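PDB 2X26: putative aliphatic sulfonates-binding protein from Escherichia coli, which probably serves as the periplasmic binding protein of an ABC transport system that takes up aliphatic sulfonates. Local coordinates for residues A265-F268 with Y269-L273. Residues are numbered along the deposited sequence; the frame is centred on the assembly and turned at random.
Sequences ADLF and YENRL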
loop_
_atom_site.group_PDB
_atom_site.type_symbol
_atom_site.label_atom_id
_atom_site.label_comp_id
_atom_site.label_asym_id
_atom_site.label_seq_id
_atom_site.Cartn_x
_atom_site.Cartn_y
_atom_site.Cartn_z
ATOM N N ALA A 265 -12.293 -7.869 -3.370
ATOM C CA ALA A 265 -13.493 -7.014 -3.338
ATOM C C ALA A 265 -14.734 -7.869 -3.141
ATOM O O ALA A 265 -15.594 -7.534 -2.315
ATOM C CB ALA A 265 -13.617 -6.165 -4.577
ATOM N N ASP A 266 -14.795 -9.001 -3.843
ATOM C CA ASP A 266 -15.931 -9.914 -3.649
ATOM C C ASP A 266 -16.007 -10.440 -2.225
ATOM O O ASP A 266 -17.089 -10.407 -1.620
ATOM C CB ASP A 266 -15.917 -11.076 -4.633
ATOM C CG ASP A 266 -15.968 -10.625 -6.092
ATOM O OD1 ASP A 266 -16.347 -9.470 -6.387
ATOM O OD2 ASP A 266 -15.602 -11.455 -6.948
ATOM N N LEU A 267 -14.872 -10.879 -1.677
ATOM C CA LEU A 267 -14.810 -11.354 -0.292
ATOM C C LEU A 267 -15.323 -10.295 0.698
ATOM O O LEU A 267 -16.128 -10.593 1.601
ATOM C CB LEU A 267 -13.368 -11.722 0.085
ATOM C CG LEU A 267 -13.150 -12.354 1.476
ATOM C CD1 LEU A 267 -13.965 -13.661 1.586
ATOM C CD2 LEU A 267 -11.646 -12.579 1.824
ATOM N N PHE A 268 -14.857 -9.060 0.532
ATOM C CA PHE A 268 -15.299 -7.973 1.390
ATOM C C PHE A 268 -16.794 -7.669 1.253
ATOM O O PHE A 268 -17.478 -7.518 2.270
ATOM C CB PHE A 268 -14.413 -6.727 1.261
ATOM C CG PHE A 268 -13.197 -6.773 2.156
ATOM C CD1 PHE A 268 -12.318 -7.852 2.104
ATOM C CD2 PHE A 268 -12.918 -5.729 3.056
ATOM C CE1 PHE A 268 -11.183 -7.896 2.961
ATOM C CE2 PHE A 268 -11.818 -5.787 3.886
ATOM C CZ PHE A 268 -10.943 -6.855 3.833
ATOM N N TYR A 269 -17.319 -7.664 0.022
ATOM C CA TYR A 269 -18.763 -7.472 -0.170
ATOM C C TYR A 269 -19.555 -8.632 0.455
ATOM O O TYR A 269 -20.633 -8.419 1.055
ATOM C CB TYR A 269 -19.095 -7.387 -1.656
ATOM C CG TYR A 269 -20.583 -7.446 -1.982
ATOM C CD1 TYR A 269 -21.431 -6.393 -1.634
ATOM C CD2 TYR A 269 -21.131 -8.536 -2.684
ATOM C CE1 TYR A 269 -22.788 -6.421 -1.952
ATOM C CE2 TYR A 269 -22.492 -8.575 -3.003
ATOM C CZ TYR A 269 -23.309 -7.511 -2.633
ATOM O OH TYR A 269 -24.649 -7.535 -2.948
ATOM N N GLU A 270 -19.063 -9.860 0.252
ATOM C CA GLU A 270 -19.770 -11.071 0.750
ATOM C C GLU A 270 -19.875 -11.056 2.260
ATOM O O GLU A 270 -20.834 -11.576 2.833
ATOM C CB GLU A 270 -19.093 -12.369 0.294
ATOM C CG GLU A 270 -19.349 -12.690 -1.169
ATOM C CD GLU A 270 -18.312 -13.645 -1.772
ATOM O OE1 GLU A 270 -17.427 -14.147 -1.026
ATOM O OE2 GLU A 270 -18.386 -13.874 -3.006
ATOM N N ASN A 271 -18.915 -10.416 2.902
ATOM C CA ASN A 271 -18.920 -10.327 4.359
ATOM C C ASN A 271 -19.473 -9.003 4.856
ATOM O O ASN A 271 -19.263 -8.637 6.007
ATOM C CB ASN A 271 -17.519 -10.574 4.905
ATOM C CG ASN A 271 -17.090 -12.010 4.762
ATOM O OD1 ASN A 271 -17.278 -12.821 5.683
ATOM N ND2 ASN A 271 -16.507 -12.350 3.592
ATOM N N ARG A 272 -20.191 -8.309 3.977
ATOM C CA ARG A 272 -20.813 -6.995 4.272
ATOM C C ARG A 272 -19.855 -5.932 4.866
ATOM O O ARG A 272 -20.279 -4.984 5.560
ATOM C CB ARG A 272 -22.107 -7.160 5.100
ATOM C CG ARG A 272 -22.997 -8.309 4.654
ATOM C CD ARG A 272 -24.085 -8.612 5.720
ATOM N NE ARG A 272 -24.517 -7.388 6.427
ATOM C CZ ARG A 272 -25.495 -7.330 7.337
ATOM N NH1 ARG A 272 -26.183 -8.431 7.680
ATOM N NH2 ARG A 272 -25.797 -6.163 7.906
ATOM N N LEU A 273 -18.561 -6.070 4.549
ATOM C CA LEU A 273 -17.559 -5.063 4.908
ATOM C C LEU A 273 -17.670 -3.820 4.021
ATOM O O LEU A 273 -17.361 -2.717 4.466
ATOM C CB LEU A 273 -16.152 -5.680 4.827
ATOM C CG LEU A 273 -15.901 -6.766 5.888
ATOM C CD1 LEU A 273 -14.664 -7.597 5.671
ATOM C CD2 LEU A 273 -15.849 -6.072 7.291
#
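Asn271 folds its side chain back onto Leu267 as helix 255-270 ends. Asn271 CB and CG each lie 3.6 Å from Leu267 O; with CG beside the backbone N (chi1 -71°), the amide turns back along the helix. At the tip Asn271 ND2 donates to Leu267 O over 2.7 Å, almost straight at 176°, with the acceptor in the amide plane, while the same nitrogen lies 3.5 Å from Leu267 CD1. Asn271 N also bonds Leu267 O, at 3.1 Å and more bent, from the other face of the carbonyl plane, so two donors of one residue grip a single oxygen. With the amide cut back to an alanine, Leu267 O is likely to lose the straighter of these two bonds, and Leu267 CD1 the amide beside it. After Asn271 a Schellman motif closes the helix: Arg272, at positive phi, is the C-prime residue, its N bonding Tyr269 O, and Leu273 N reaches Phe268 O at 2.9 Å. That turn lays Leu273 CD1 over one face of the Phe268 ring, a CH-pi contact 3.8 Å from the centroid. Leu267 and Phe268 both pack on Asn118 of helix 115-126, Leu273 touches His117 of that helix, and Phe268 also meets Ile62 at the start of helix 62-69.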